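PDB 1WBI: avidin-related protein 2 from Gallus gallus, which binds biotin in the pocket of each beta-barrel subunit of an avidin-type tetramer. Local coordinates for residues 4-8 and 83-87. Numbering follows the deposited sequence.
Sequences ARKCS and QCFVD
A disulfide, the counterpart of chicken avidin's intrachain bridge, ties the N-terminal lead-in to the end of a barrel strand. Residues 4-8 start extended, then form a type II turn, Arg5 to Ser8, closed by the hydrogen bond Ser8 N to Arg5 O, 3.2 Å. Cys7, third in the turn with left-handed phi/psi (64/19), where glycine is commonly preferred, points CB toward strand 77-86. Opposite stands Cys84, CA atoms 5.8 Å apart. Cys7 is m, Cys84 t and chi3 -78°, a left-handed disulfide; Cys7 SG meets Cys84 SG at 2.1 Å. Val86, on the same strand face, is t and lays CG2 3.3 Å from Cys7 SG and 3.9 Å from Lys6 CB, its branched apolar side chain shielding the sulfur. In exposed, flexible Lys6, chi1 and chi2, both m, turn the chain away, and NZ hydrogen-bonds to Gly90 O. Phe85 and Gln83 point away, Gln83 OE1 hydrogen-bonding to Arg101 of a neighbouring subunit. The link pins residues preceding strand 11-15 to strand 77-86, between 64-70 and 92-101, near one end of the eight-stranded avidin barrel.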
ATOM      1  N   ALA A   4      -9.694  11.934 -30.955  1.00 25.28           N
ATOM      2  CA  ALA A   4      -8.945  11.443 -29.765  1.00 23.54           C
ATOM      3  C   ALA A   4      -9.305   9.989 -29.461  1.00 22.33           C
ATOM      4  O   ALA A   4     -10.464   9.572 -29.582  1.00 22.32           O
ATOM      5  CB  ALA A   4      -9.224  12.313 -28.554  1.00 24.65           C
ATOM      6  N   ARG A   5      -8.298   9.226 -29.051  1.00 21.12           N
ATOM      7  CA  ARG A   5      -8.484   7.832 -28.676  1.00 19.32           C
ATOM      8  C   ARG A   5      -9.065   7.716 -27.281  1.00 17.78           C
ATOM      9  O   ARG A   5      -8.741   8.513 -26.396  1.00 16.79           O
ATOM     10  CB  ARG A   5      -7.130   7.092 -28.621  1.00 19.94           C
ATOM     11  CG  ARG A   5      -6.688   6.429 -29.873  1.00 22.45           C
ATOM     12  CD  ARG A   5      -5.317   5.875 -29.725  1.00 20.39           C
ATOM     13  NE  ARG A   5      -5.225   4.757 -28.776  1.00 21.21           N
ATOM     14  CZ  ARG A   5      -4.773   3.537 -29.068  1.00 19.26           C
ATOM     15  NH1 ARG A   5      -4.404   3.212 -30.305  1.00 19.04           N
ATOM     16  NH2 ARG A   5      -4.742   2.609 -28.120  1.00 18.84           N
ATOM     17  N   LYS A   6      -9.855   6.682 -27.058  1.00 14.19           N
ATOM     18  CA  LYS A   6     -10.236   6.299 -25.691  1.00 14.64           C
ATOM     19  C   LYS A   6      -8.974   6.015 -24.884  1.00 14.61           C
ATOM     20  O   LYS A   6      -8.016   5.437 -25.389  1.00 13.92           O
ATOM     21  CB  LYS A   6     -11.145   5.067 -25.714  1.00 15.28           C
ATOM     22  CG  LYS A   6     -12.503   5.286 -26.343  1.00 14.30           C
ATOM     23  CD  LYS A   6     -13.392   6.279 -25.608  1.00 14.82           C
ATOM     24  CE  LYS A   6     -14.758   6.380 -26.274  1.00 17.67           C
ATOM     25  NZ  LYS A   6     -15.682   7.140 -25.367  1.00 15.37           N
ATOM     26  N   CYS A   7      -8.987   6.400 -23.624  1.00 13.98           N
ATOM     27  CA  CYS A   7      -7.854   6.208 -22.708  1.00 13.83           C
ATOM     28  C   CYS A   7      -6.579   6.970 -23.091  1.00 14.21           C
ATOM     29  O   CYS A   7      -5.479   6.673 -22.576  1.00 14.85           O
ATOM     30  CB  CYS A   7      -7.585   4.718 -22.444  1.00 14.59           C
ATOM     31  SG  CYS A   7      -8.850   3.955 -21.506  1.00 17.61           S
ATOM     32  N   SER A   8      -6.702   7.991 -23.940  1.00 13.00           N
ATOM     33  CA  SER A   8      -5.701   9.085 -23.927  1.00 14.39           C
ATOM     34  C   SER A   8      -6.021   9.897 -22.703  1.00 14.99           C
ATOM     35  O   SER A   8      -7.170  10.262 -22.472  1.00 16.25           O
ATOM     36  CB  SER A   8      -5.797   9.984 -25.156  1.00 14.78           C
ATOM     37  OG  SER A   8      -4.882  11.061 -25.047  1.00 16.68           O
ATOM     38  N   GLN A  83      -4.832   1.761 -14.272  1.00  8.74           N
ATOM     39  CA  GLN A  83      -5.184   1.342 -15.620  1.00  8.76           C
ATOM     40  C   GLN A  83      -6.471   2.015 -16.037  1.00  9.43           C
ATOM     41  O   GLN A  83      -7.398   2.173 -15.247  1.00  9.86           O
ATOM     42  CB  GLN A  83      -5.269  -0.200 -15.673  1.00  9.94           C
ATOM     43  CG  GLN A  83      -5.407  -0.788 -17.096  1.00  9.17           C
ATOM     44  CD  GLN A  83      -5.326  -2.305 -17.123  1.00 10.01           C
ATOM     45  OE1 GLN A  83      -5.146  -2.962 -16.100  1.00 10.27           O
ATOM     46  NE2 GLN A  83      -5.513  -2.888 -18.311  1.00 10.18           N
ATOM     47  N   CYS A  84      -6.497   2.380 -17.304  1.00  9.51           N
ATOM     48  CA  CYS A  84      -7.671   2.949 -17.949  1.00 10.50           C
ATOM     49  C   CYS A  84      -8.435   1.843 -18.655  1.00 11.05           C
ATOM     50  O   CYS A  84      -7.832   1.121 -19.461  1.00 11.70           O
ATOM     51  CB  CYS A  84      -7.264   4.015 -18.956  1.00 10.67           C
ATOM     52  SG  CYS A  84      -8.711   4.899 -19.666  1.00 12.99           S
ATOM     53  N   PHE A  85      -9.676   1.621 -18.247  1.00 10.27           N
ATOM     54  CA  PHE A  85     -10.563   0.646 -18.844  1.00 10.72           C
ATOM     55  C   PHE A  85     -11.623   1.304 -19.700  1.00 11.90           C
ATOM     56  O   PHE A  85     -12.027   2.433 -19.411  1.00 10.90           O
ATOM     57  CB  PHE A  85     -11.181  -0.197 -17.759  1.00 10.35           C
ATOM     58  CG  PHE A  85     -10.191  -1.017 -16.982  1.00 11.03           C
ATOM     59  CD1 PHE A  85      -9.719  -2.241 -17.475  1.00 11.91           C
ATOM     60  CD2 PHE A  85      -9.740  -0.587 -15.757  1.00 12.20           C
ATOM     61  CE1 PHE A  85      -8.824  -2.996 -16.744  1.00 11.92           C
ATOM     62  CE2 PHE A  85      -8.874  -1.330 -14.998  1.00 10.94           C
ATOM     63  CZ  PHE A  85      -8.380  -2.545 -15.490  1.00 11.50           C
ATOM     64  N   VAL A  86     -12.067   0.591 -20.722  1.00 12.17           N
ATOM     65  CA  VAL A  86     -13.110   1.106 -21.626  1.00 12.60           C
ATOM     66  C   VAL A  86     -14.179   0.027 -21.743  1.00 13.11           C
ATOM     67  O   VAL A  86     -13.867  -1.073 -22.169  1.00 12.33           O
ATOM     68  CB  VAL A  86     -12.563   1.414 -23.024  1.00 13.38           C
ATOM     69  CG1 VAL A  86     -13.650   2.076 -23.870  1.00 14.44           C
ATOM     70  CG2 VAL A  86     -11.357   2.309 -22.965  1.00 13.88           C
ATOM     71  N   ASP A  87     -15.424   0.317 -21.364  1.00 14.64           N
ATOM     72  CA  ASP A  87     -16.486  -0.652 -21.518  1.00 14.79           C
ATOM     73  C   ASP A  87     -17.042  -0.626 -22.962  1.00 15.24           C
ATOM     74  O   ASP A  87     -16.635   0.187 -23.778  1.00 14.15           O
ATOM     75  CB  ASP A  87     -17.550  -0.519 -20.386  1.00 15.33           C
ATOM     76  CG  ASP A  87     -18.468   0.650 -20.532  1.00 18.53           C
ATOM     77  OD1 ASP A  87     -18.581   1.239 -21.635  1.00 17.48           O
ATOM     78  OD2 ASP A  87     -19.164   0.942 -19.509  1.00 22.77           O
TER